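Local structure of microcin B17-processing protein McbB (Escherichia coli str. K-12 substr. MG1655, 6GRH) at residues B[99-104]-B[126-131]; B[106-111]-B[241-246]; B[142-147]-B[169-174]; B[146-151]-B[192-197]. The protein is required to process the inactive microcin B17 precursor, McbA, into the active antibiotic peptide. One frame throughout, in Å; residues are numbered along the deposited sequence. Where two conformers were deposited one is given.

Contact 1: residues B[99-104]-B[126-131]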
# COMPACT_ATOMS: atom_id res chain seq x y z
N VAL B 99 17.68 21.94 -18.85
CA VAL B 99 16.88 22.63 -19.86
C VAL B 99 15.42 22.33 -19.55
O VAL B 99 15.10 21.27 -19.06
CB VAL B 99 17.21 22.22 -21.30
CG1 VAL B 99 18.62 22.63 -21.66
CG2 VAL B 99 17.06 20.74 -21.57
N ILE B 100 14.55 23.29 -19.83
CA ILE B 100 13.12 23.09 -19.71
C ILE B 100 12.53 23.09 -21.12
O ILE B 100 12.74 24.04 -21.88
CB ILE B 100 12.46 24.17 -18.85
CG1 ILE B 100 13.00 24.07 -17.43
CG2 ILE B 100 10.93 23.98 -18.85
CD1 ILE B 100 12.48 25.15 -16.51
N ILE B 101 11.87 21.99 -21.48
CA ILE B 101 11.19 21.86 -22.77
C ILE B 101 9.70 21.90 -22.46
O ILE B 101 9.21 21.16 -21.57
CB ILE B 101 11.57 20.57 -23.54
CG1 ILE B 101 13.09 20.50 -23.79
CG2 ILE B 101 10.83 20.52 -24.86
CD1 ILE B 101 13.61 19.27 -24.52
N SER B 102 8.96 22.75 -23.15
CA SER B 102 7.54 22.91 -22.79
C SER B 102 6.68 23.36 -23.93
O SER B 102 7.16 23.99 -24.88
CB SER B 102 7.41 23.93 -21.64
OG SER B 102 6.11 23.92 -21.08
N ASP B 103 5.39 23.04 -23.82
CA ASP B 103 4.36 23.60 -24.70
C ASP B 103 3.87 24.95 -24.22
O ASP B 103 3.13 25.61 -24.94
CB ASP B 103 3.20 22.61 -24.91
CG ASP B 103 2.38 22.30 -23.63
OD1 ASP B 103 2.74 22.68 -22.50
OD2 ASP B 103 1.35 21.59 -23.78
N VAL B 104 4.26 25.37 -23.02
CA VAL B 104 3.98 26.74 -22.53
C VAL B 104 5.29 27.43 -22.11
O VAL B 104 5.43 27.84 -20.97
CB VAL B 104 2.93 26.75 -21.36
CG1 VAL B 104 1.56 26.35 -21.88
CG2 VAL B 104 3.33 25.86 -20.19
N ILE B 126 12.99 25.72 -23.99
CA ILE B 126 12.77 25.26 -25.35
C ILE B 126 11.27 25.03 -25.61
O ILE B 126 10.58 24.36 -24.83
CB ILE B 126 13.58 23.99 -25.64
CG1 ILE B 126 15.06 24.26 -25.42
CG2 ILE B 126 13.34 23.51 -27.07
CD1 ILE B 126 15.88 23.02 -25.14
N ASP B 127 10.77 25.59 -26.71
CA ASP B 127 9.40 25.35 -27.13
C ASP B 127 9.36 23.98 -27.79
O ASP B 127 10.15 23.71 -28.70
CB ASP B 127 8.93 26.44 -28.11
CG ASP B 127 7.40 26.38 -28.38
OD1 ASP B 127 6.80 25.29 -28.30
OD2 ASP B 127 6.82 27.44 -28.69
N ILE B 128 8.45 23.12 -27.35
CA ILE B 128 8.27 21.81 -27.97
C ILE B 128 8.03 21.88 -29.51
O ILE B 128 8.41 20.97 -30.22
CB ILE B 128 7.14 21.00 -27.27
CG1 ILE B 128 7.18 19.53 -27.69
CG2 ILE B 128 5.77 21.58 -27.54
CD1 ILE B 128 8.43 18.80 -27.23
N LYS B 129 7.42 22.96 -30.00
CA LYS B 129 7.22 23.20 -31.45
C LYS B 129 8.51 23.32 -32.28
O LYS B 129 8.47 23.17 -33.49
CB LYS B 129 6.41 24.49 -31.67
CG LYS B 129 4.99 24.44 -31.12
N ASP B 130 9.64 23.61 -31.64
CA ASP B 130 10.93 23.69 -32.33
C ASP B 130 11.35 22.37 -32.97
O ASP B 130 11.38 21.34 -32.32
CB ASP B 130 12.04 24.14 -31.36
CG ASP B 130 11.92 25.61 -30.96
OD1 ASP B 130 11.06 26.34 -31.51
OD2 ASP B 130 12.70 26.05 -30.08
N ASN B 131 11.65 22.41 -34.27
CA ASN B 131 12.41 21.35 -34.93
C ASN B 131 13.89 21.56 -34.59
O ASN B 131 14.28 22.66 -34.19
CB ASN B 131 12.18 21.38 -36.45
CG ASN B 131 10.73 21.09 -36.83
OD1 ASN B 131 10.18 21.73 -37.72
ND2 ASN B 131 10.11 20.13 -36.15
O HOH W 1 4.10 25.05 -27.85
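I101 and I126 are paired across the C-terminal ends of two parallel strands, 97-102 and 122-127, which with helix 111-115 form a beta-alpha-beta unit; strand 122-127 is the outermost on this side of the chain's mixed sheet. The close-packed part is apolar. The side chains of I101 and I126 lie side by side and point the same way, with I101 CG1 4.0 Å from I126 CB, and the tip of I126 runs on to V99, CD1 to CB 4.1 Å. I128 crosses I101 at about a right angle and sets its CD1 against I101 CG2 at 3.8 Å, while its CG2 reaches D103 CB. Helix 150-160 packs on this group through I152 and I156. The backbone holds it in register: I126 N donates to I100 O (2.7 Å), and I126 O receives S102 N at 2.8 Å. S102 and D103 are firmly held: S102 OG bonds V104 N, in an ST turn, and H144 O, while D103 OD1 bonds E146 N and OD2 bonds N147 N. The solvent side is the type I turn from D127 to D130, where K129 and D130 are exposed. I128 N enters it, meeting S102 O from 48° above the carbonyl plane. D127 OD1 closes an Asx turn with K129 N and accepts from a water, 2.7 Å away, that also donates to D103 O.

Contact 2: residues B[106-111]-B[241-246]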
# COMPACT_ATOMS: atom_id res chain seq x y z
N HIS B 106 6.42 30.37 -22.51
CA HIS B 106 6.14 31.70 -21.91
C HIS B 106 5.94 31.71 -20.37
O HIS B 106 6.31 32.67 -19.72
CB HIS B 106 4.97 32.40 -22.62
CG HIS B 106 3.72 31.58 -22.71
ND1 HIS B 106 3.60 30.47 -23.53
CD2 HIS B 106 2.53 31.69 -22.06
CE1 HIS B 106 2.40 29.95 -23.40
NE2 HIS B 106 1.73 30.68 -22.52
N LEU B 107 5.43 30.62 -19.78
CA LEU B 107 5.34 30.47 -18.31
C LEU B 107 6.72 30.56 -17.64
O LEU B 107 6.81 30.91 -16.48
CB LEU B 107 4.64 29.15 -17.92
CG LEU B 107 4.62 28.72 -16.43
CD1 LEU B 107 3.85 29.75 -15.59
CD2 LEU B 107 4.04 27.29 -16.26
N PHE B 108 7.78 30.24 -18.39
CA PHE B 108 9.14 30.22 -17.87
C PHE B 108 10.01 31.33 -18.41
O PHE B 108 11.22 31.26 -18.25
CB PHE B 108 9.79 28.89 -18.25
CG PHE B 108 9.05 27.71 -17.73
CD1 PHE B 108 8.23 26.98 -18.56
CD2 PHE B 108 9.17 27.34 -16.41
CE1 PHE B 108 7.55 25.86 -18.08
CE2 PHE B 108 8.51 26.22 -15.92
CZ PHE B 108 7.69 25.49 -16.76
N SER B 109 9.42 32.37 -18.98
CA SER B 109 10.20 33.40 -19.65
C SER B 109 11.10 34.21 -18.69
O SER B 109 12.04 34.85 -19.14
CB SER B 109 9.29 34.34 -20.43
OG SER B 109 8.44 35.02 -19.55
N ASN B 110 10.83 34.19 -17.39
CA ASN B 110 11.74 34.81 -16.42
C ASN B 110 12.50 33.79 -15.55
O ASN B 110 13.28 34.19 -14.68
CB ASN B 110 10.96 35.82 -15.56
CG ASN B 110 10.51 37.04 -16.36
OD1 ASN B 110 9.33 37.37 -16.39
ND2 ASN B 110 11.44 37.68 -17.05
N ALA B 111 12.31 32.49 -15.79
CA ALA B 111 12.79 31.43 -14.88
C ALA B 111 14.30 31.32 -14.85
O ALA B 111 14.86 31.18 -13.79
CB ALA B 111 12.20 30.08 -15.25
N PHE B 241 1.52 27.84 -8.55
CA PHE B 241 1.79 26.71 -7.65
C PHE B 241 2.71 25.71 -8.33
O PHE B 241 3.73 25.33 -7.77
CB PHE B 241 0.44 26.07 -7.30
CG PHE B 241 0.50 24.96 -6.28
CD1 PHE B 241 0.56 25.23 -4.91
CD2 PHE B 241 0.44 23.65 -6.69
CE1 PHE B 241 0.56 24.20 -3.96
CE2 PHE B 241 0.43 22.61 -5.76
CZ PHE B 241 0.50 22.89 -4.39
N SER B 242 2.36 25.34 -9.56
CA SER B 242 3.19 24.43 -10.38
C SER B 242 4.61 24.96 -10.59
O SER B 242 5.59 24.24 -10.44
CB SER B 242 2.53 24.23 -11.75
OG SER B 242 1.25 23.61 -11.63
N TYR B 243 4.69 26.25 -10.91
CA TYR B 243 5.97 26.94 -11.12
C TYR B 243 6.87 26.82 -9.89
O TYR B 243 8.06 26.51 -10.02
CB TYR B 243 5.67 28.41 -11.42
CG TYR B 243 6.80 29.30 -11.87
CD1 TYR B 243 7.31 29.21 -13.16
CD2 TYR B 243 7.29 30.30 -11.03
CE1 TYR B 243 8.31 30.08 -13.60
CE2 TYR B 243 8.29 31.19 -11.47
CZ TYR B 243 8.79 31.07 -12.76
OH TYR B 243 9.78 31.91 -13.19
N HIS B 244 6.31 27.05 -8.70
CA HIS B 244 7.06 26.89 -7.48
C HIS B 244 7.54 25.45 -7.24
O HIS B 244 8.69 25.24 -6.84
CB HIS B 244 6.25 27.40 -6.30
CG HIS B 244 7.02 27.47 -5.03
ND1 HIS B 244 8.13 28.28 -4.87
CD2 HIS B 244 6.85 26.81 -3.86
CE1 HIS B 244 8.62 28.10 -3.65
NE2 HIS B 244 7.85 27.22 -3.02
N LEU B 245 6.65 24.47 -7.45
CA LEU B 245 7.04 23.07 -7.31
C LEU B 245 8.15 22.62 -8.25
O LEU B 245 9.05 21.88 -7.84
CB LEU B 245 5.82 22.14 -7.43
CG LEU B 245 4.86 22.11 -6.26
CD1 LEU B 245 3.70 21.15 -6.57
CD2 LEU B 245 5.53 21.63 -5.00
N ILE B 246 8.11 23.09 -9.49
CA ILE B 246 9.17 22.87 -10.47
C ILE B 246 10.50 23.46 -9.96
O ILE B 246 11.54 22.77 -9.90
CB ILE B 246 8.79 23.43 -11.85
CG1 ILE B 246 7.61 22.65 -12.45
CG2 ILE B 246 9.96 23.39 -12.83
CD1 ILE B 246 7.01 23.24 -13.70
O HOH W 2 8.85 32.90 -15.61
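Y243 reaches from helix 236-254 to segment 106-111, which leads from a 3-10 turn into helix 111-115, and touches it through CD1, CE1 and its hydroxyl. CE1 lies 3.4 Å from L107 O and 4.0 Å from F108 CD2, and the hydroxyl OH stands 3.5 Å from A111 CA. The F108 and Y243 side chains slide past each other in opposite directions rather than stacking. One turn further along the helix, I246 CD1 meets the edge of the F108 ring near its plane, 3.9 Å from CZ, while L107 CB lies above one face of that ring, offset toward the rim. No direct hydrogen bond joins the segments. Instead a water donates to Y243 OH (2.8 Å) and to L107 O, and accepts from N110 N at 3.0 Å, so that one molecule ties three groups. The first torsion sets Y243 CG anti to the backbone N, beside the carbonyl carbon (chi1 -171°). Further out, Q114 OE1 is a second hydrogen-bond partner of Y243 OH, and the W115 ring meets the tyrosine ring obliquely. The loop is shaped by S109, whose N and OG both donate to H106 O, and by the bond from A111 N to F108 O. F241 and H244 of the same helix pack on a second McbB subunit. The arrangement joins the strand-to-helix loop of a beta-alpha-beta crossover to a helix of the homodimer interface.

Contact 3: residues B[142-147]-B[169-174]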
# COMPACT_ATOMS: atom_id res chain seq x y z
N TRP B 142 13.94 18.75 -18.30
CA TRP B 142 12.62 18.87 -17.71
C TRP B 142 11.60 19.12 -18.82
O TRP B 142 11.65 20.14 -19.48
CB TRP B 142 12.57 20.02 -16.69
CG TRP B 142 11.32 19.95 -15.84
CD1 TRP B 142 10.02 19.99 -16.29
CD2 TRP B 142 11.25 19.77 -14.43
NE1 TRP B 142 9.15 19.88 -15.23
CE2 TRP B 142 9.87 19.71 -14.09
CE3 TRP B 142 12.20 19.65 -13.41
CZ2 TRP B 142 9.42 19.54 -12.78
CZ3 TRP B 142 11.77 19.47 -12.11
CH2 TRP B 142 10.38 19.42 -11.80
N LEU B 143 10.68 18.17 -19.02
CA LEU B 143 9.61 18.32 -20.00
C LEU B 143 8.31 18.63 -19.28
O LEU B 143 7.82 17.80 -18.54
CB LEU B 143 9.48 17.06 -20.82
CG LEU B 143 8.33 16.93 -21.82
CD1 LEU B 143 8.35 18.03 -22.88
CD2 LEU B 143 8.41 15.54 -22.46
N HIS B 144 7.75 19.82 -19.52
CA HIS B 144 6.53 20.25 -18.84
C HIS B 144 5.45 20.44 -19.90
O HIS B 144 5.62 21.25 -20.81
CB HIS B 144 6.76 21.53 -18.05
CG HIS B 144 5.51 22.10 -17.46
ND1 HIS B 144 4.87 21.51 -16.40
CD2 HIS B 144 4.75 23.15 -17.83
CE1 HIS B 144 3.78 22.20 -16.12
NE2 HIS B 144 3.70 23.22 -16.95
N LEU B 145 4.34 19.72 -19.74
CA LEU B 145 3.21 19.78 -20.68
C LEU B 145 1.89 20.16 -20.00
O LEU B 145 1.45 19.46 -19.07
CB LEU B 145 3.03 18.43 -21.36
CG LEU B 145 4.22 17.97 -22.21
CD1 LEU B 145 3.98 16.58 -22.76
CD2 LEU B 145 4.47 18.96 -23.34
N GLU B 146 1.28 21.26 -20.43
CA GLU B 146 -0.13 21.56 -20.13
C GLU B 146 -1.07 20.73 -21.00
O GLU B 146 -2.08 20.22 -20.52
CB GLU B 146 -0.45 23.05 -20.30
CG GLU B 146 -0.00 23.86 -19.12
CD GLU B 146 -0.58 25.27 -19.01
OE1 GLU B 146 -1.57 25.63 -19.69
OE2 GLU B 146 -0.02 25.99 -18.18
N ASN B 147 -0.75 20.61 -22.28
CA ASN B 147 -1.56 19.82 -23.18
C ASN B 147 -0.81 18.53 -23.48
O ASN B 147 -0.00 18.45 -24.39
CB ASN B 147 -1.89 20.63 -24.41
CG ASN B 147 -2.58 21.93 -24.04
OD1 ASN B 147 -3.57 21.93 -23.29
ND2 ASN B 147 -2.04 23.05 -24.53
N ILE B 169 12.96 14.61 -16.45
CA ILE B 169 11.83 14.74 -15.53
C ILE B 169 10.70 15.19 -16.40
O ILE B 169 10.92 15.94 -17.34
CB ILE B 169 12.11 15.78 -14.43
CG1 ILE B 169 13.16 15.21 -13.49
CG2 ILE B 169 10.84 16.13 -13.66
CD1 ILE B 169 13.80 16.22 -12.59
N GLN B 170 9.51 14.67 -16.14
CA GLN B 170 8.32 15.03 -16.87
C GLN B 170 7.29 15.53 -15.91
O GLN B 170 7.08 14.91 -14.85
CB GLN B 170 7.72 13.84 -17.62
CG GLN B 170 8.64 13.11 -18.57
CD GLN B 170 9.63 12.15 -17.92
OE1 GLN B 170 10.73 11.97 -18.45
NE2 GLN B 170 9.25 11.49 -16.86
N SER B 171 6.60 16.60 -16.29
CA SER B 171 5.51 17.13 -15.49
C SER B 171 4.29 17.45 -16.35
O SER B 171 4.40 17.79 -17.51
CB SER B 171 5.98 18.33 -14.65
OG SER B 171 6.34 19.43 -15.45
N TYR B 172 3.12 17.25 -15.77
CA TYR B 172 1.86 17.21 -16.52
C TYR B 172 0.71 17.14 -15.50
O TYR B 172 0.96 16.98 -14.29
CB TYR B 172 1.83 15.99 -17.50
CG TYR B 172 2.10 14.68 -16.81
CD1 TYR B 172 3.40 14.27 -16.57
CD2 TYR B 172 1.06 13.91 -16.32
CE1 TYR B 172 3.67 13.09 -15.90
CE2 TYR B 172 1.31 12.73 -15.64
CZ TYR B 172 2.60 12.33 -15.44
OH TYR B 172 2.85 11.19 -14.74
N TYR B 173 -0.51 17.26 -15.99
CA TYR B 173 -1.69 17.32 -15.16
C TYR B 173 -2.56 16.11 -15.42
O TYR B 173 -2.69 15.66 -16.53
CB TYR B 173 -2.44 18.62 -15.41
CG TYR B 173 -1.59 19.84 -15.10
CD1 TYR B 173 -1.60 20.42 -13.84
CD2 TYR B 173 -0.74 20.38 -16.08
CE1 TYR B 173 -0.81 21.54 -13.55
CE2 TYR B 173 0.06 21.49 -15.81
CZ TYR B 173 0.03 22.06 -14.53
OH TYR B 173 0.83 23.15 -14.27
N LEU B 174 -3.14 15.58 -14.35
CA LEU B 174 -4.02 14.43 -14.45
C LEU B 174 -5.11 14.65 -13.44
O LEU B 174 -4.82 14.77 -12.25
CB LEU B 174 -3.28 13.12 -14.15
CG LEU B 174 -4.13 11.84 -14.05
CD1 LEU B 174 -4.87 11.59 -15.33
CD2 LEU B 174 -3.21 10.69 -13.67
O HOH W 3 1.51 24.79 -16.33
O HOH W 4 -0.70 17.88 -18.88
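W142 and H144 both reach S171: in each of the two, CG is anti to the backbone N (chi1 -166° in W142), while S171 OG sits between its own N and carbonyl carbon (chi1 66°), where W142 NE1 and H144 ND1 meet it. W142 NE1 donates to S171 OG in the plane of the indole, at 2.9 Å. H144 ND1 forms a second hydrogen bond to S171 OG, 2.7 Å; the two bonds grip the buried hydroxyl and would restrain both rings. I169 places CG2 over the centre of the six-membered ring of W142, 3.5 Å from its centroid, a CH-pi contact. The backbones are those of neighbouring parallel strands, 139-144 and 167-174, joined by helix 150-160 in a beta-alpha-beta crossover. L143 N donates to I169 O (2.8 Å), S171 N to L143 O, and L145 N to S171 O (2.9 Å). On the L143 and Q170 face, the Q170 amide bonds Y157 and D181. Toward the C-terminal end of the pairing, the H144 and Y173 rings meet rim to rim with planes 77° apart. One water joins H144 NE2, Y173 OH and E146 OE2, the last at 2.7 Å; R239 forms a salt bridge with this carboxylate, and S242 bonds the tyrosine hydroxyl.

Contact 4: residues B[146-151]-B[192-197]. With ZN (zinc ion), chain F.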
# COMPACT_ATOMS: atom_id res chain seq x y z
N GLU B 146 1.28 21.26 -20.43
CA GLU B 146 -0.13 21.56 -20.13
C GLU B 146 -1.07 20.73 -21.00
O GLU B 146 -2.08 20.22 -20.52
CB GLU B 146 -0.45 23.05 -20.30
CG GLU B 146 -0.00 23.86 -19.12
CD GLU B 146 -0.58 25.27 -19.01
OE1 GLU B 146 -1.57 25.63 -19.69
OE2 GLU B 146 -0.02 25.99 -18.18
N ASN B 147 -0.75 20.61 -22.28
CA ASN B 147 -1.56 19.82 -23.18
C ASN B 147 -0.81 18.53 -23.48
O ASN B 147 -0.00 18.45 -24.39
CB ASN B 147 -1.89 20.63 -24.41
CG ASN B 147 -2.58 21.93 -24.04
OD1 ASN B 147 -3.57 21.93 -23.29
ND2 ASN B 147 -2.04 23.05 -24.53
N TYR B 148 -1.11 17.51 -22.68
CA TYR B 148 -0.36 16.26 -22.71
C TYR B 148 -0.70 15.43 -23.96
O TYR B 148 -1.84 15.36 -24.37
CB TYR B 148 -0.67 15.45 -21.46
CG TYR B 148 0.01 14.12 -21.45
CD1 TYR B 148 1.28 13.97 -20.92
CD2 TYR B 148 -0.62 12.99 -22.00
CE1 TYR B 148 1.92 12.75 -20.96
CE2 TYR B 148 -0.00 11.77 -22.03
CZ TYR B 148 1.27 11.65 -21.51
OH TYR B 148 1.87 10.42 -21.52
N HIS B 149 0.30 14.83 -24.56
CA HIS B 149 0.11 13.73 -25.50
C HIS B 149 1.35 12.86 -25.33
O HIS B 149 2.46 13.39 -25.29
CB HIS B 149 -0.03 14.19 -26.96
CG HIS B 149 -0.62 13.13 -27.85
ND1 HIS B 149 0.05 11.97 -28.15
CD2 HIS B 149 -1.83 13.04 -28.45
CE1 HIS B 149 -0.72 11.20 -28.91
NE2 HIS B 149 -1.86 11.83 -29.10
N SER B 150 1.15 11.54 -25.24
CA SER B 150 2.24 10.58 -25.07
C SER B 150 3.28 10.61 -26.19
O SER B 150 4.44 10.36 -25.92
CB SER B 150 1.71 9.14 -24.92
OG SER B 150 0.94 8.74 -26.03
N ASP B 151 2.86 10.88 -27.42
CA ASP B 151 3.78 11.07 -28.55
C ASP B 151 4.86 12.13 -28.33
O ASP B 151 5.96 12.00 -28.85
CB ASP B 151 3.03 11.43 -29.85
CG ASP B 151 2.39 10.22 -30.53
OD1 ASP B 151 2.61 9.07 -30.09
OD2 ASP B 151 1.68 10.43 -31.52
N CYS B 192 10.86 5.25 -16.25
CA CYS B 192 10.56 6.32 -17.16
C CYS B 192 9.15 6.87 -16.95
O CYS B 192 8.43 6.43 -16.07
CB CYS B 192 10.75 5.78 -18.57
SG CYS B 192 9.35 4.87 -19.24
N HIS B 193 8.80 7.88 -17.72
CA HIS B 193 7.46 8.45 -17.69
C HIS B 193 6.32 7.44 -17.82
O HIS B 193 5.30 7.53 -17.13
CB HIS B 193 7.29 9.43 -18.82
CG HIS B 193 5.89 9.87 -19.01
ND1 HIS B 193 5.23 10.66 -18.09
CD2 HIS B 193 5.01 9.65 -20.02
CE1 HIS B 193 4.00 10.89 -18.52
NE2 HIS B 193 3.85 10.30 -19.69
N PHE B 194 6.47 6.50 -18.74
CA PHE B 194 5.40 5.53 -19.03
C PHE B 194 5.20 4.59 -17.83
O PHE B 194 4.07 4.23 -17.49
CB PHE B 194 5.64 4.85 -20.38
CG PHE B 194 5.57 5.81 -21.52
CD1 PHE B 194 4.35 6.37 -21.89
CD2 PHE B 194 6.73 6.27 -22.14
CE1 PHE B 194 4.28 7.33 -22.87
CE2 PHE B 194 6.67 7.21 -23.16
CZ PHE B 194 5.44 7.75 -23.52
N CYS B 195 6.29 4.28 -17.12
CA CYS B 195 6.19 3.59 -15.85
C CYS B 195 5.32 4.34 -14.84
O CYS B 195 4.54 3.71 -14.10
CB CYS B 195 7.58 3.29 -15.26
SG CYS B 195 8.53 2.09 -16.20
N HIS B 196 5.44 5.67 -14.82
CA HIS B 196 4.69 6.53 -13.91
C HIS B 196 3.23 6.64 -14.29
O HIS B 196 2.32 6.40 -13.43
CB HIS B 196 5.33 7.93 -13.81
CG HIS B 196 6.57 7.93 -12.98
ND1 HIS B 196 7.79 7.52 -13.47
CD2 HIS B 196 6.76 8.22 -11.67
CE1 HIS B 196 8.69 7.60 -12.51
NE2 HIS B 196 8.09 8.01 -11.40
N ILE B 197 2.97 6.99 -15.54
CA ILE B 197 1.61 7.29 -15.98
C ILE B 197 0.71 6.04 -15.88
O ILE B 197 -0.45 6.15 -15.52
CB ILE B 197 1.61 7.93 -17.38
CG1 ILE B 197 0.32 8.71 -17.61
CG2 ILE B 197 1.81 6.88 -18.45
CD1 ILE B 197 0.49 9.78 -18.65
ZN ZN F . 9.32 2.73 -18.32
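Y148 and H193 reach toward each other tip to tip, and their rings meet rim to rim with planes 43° apart, neither lying over the other's face. The phenol oxygen stands at the edge of the imidazole, in its plane, where Y148 OH and H193 NE2 form a hydrogen bond of 2.7 Å. The neighbouring F194 ring has H193 CD2 over one face, 3.7 Å above the plane and offset toward the rim. At its edge, near the plane, S150 O lies 3.7 Å from F194 CZ, and S150 CB approaches CE1 at 3.8 Å. CG of Y148 is anti to the backbone N (chi1 177°), beside the carbonyl carbon. I197 points its CD1 at the same phenol, but it was deposited in two conformers and the closeness of that approach is doubtful. H193 is held at its other nitrogen too, since ND1 bonds D181, and the Y172 ring meets it edge-to-face. The helix begins within a CxxC motif: C192, at the N-cap position, and C195 bind the zinc ion, C192 SG at 2.3 Å, and C290 and C292 complete a four-cysteine site reminiscent of that in E1-like enzymes such as ThiF and MoeB. H196 ND1 donates to C192 O at 2.9 Å, from 49° above the carbonyl plane, which links this carbonyl to the first turn of its own helix. Y157 OH bonds H193 N at the helix start. On the opposing segment, H149 caps helix 150-160: its ND1 accepts from D151 N, in the plane of the ring, at 3.1 Å.

How the contacts relate
Contacts 1 and 3 belong to one mixed sheet and have centres about 11 Å apart; they lie on either side of the pairing of strands 97-102 and 139-144, so four adjacent strands run parallel. Contact 1 closes along the chain before contact 3 opens. Contact 4 starts from the same stretch as contact 3, shares E146 and N147 with it and lies about 7 Å away between centres, linking the loop after strand 139-144 to the helix that begins at the zinc site. Contact 2, centred about 14 Å from contact 1, alternates with it in sequence and encloses contacts 3 and 4; its helix packs on W142 and H144. The centres of contacts 2 and 4 are about 19 Å apart, with the sheet between the dimer-forming helix and the metal-bound helix start.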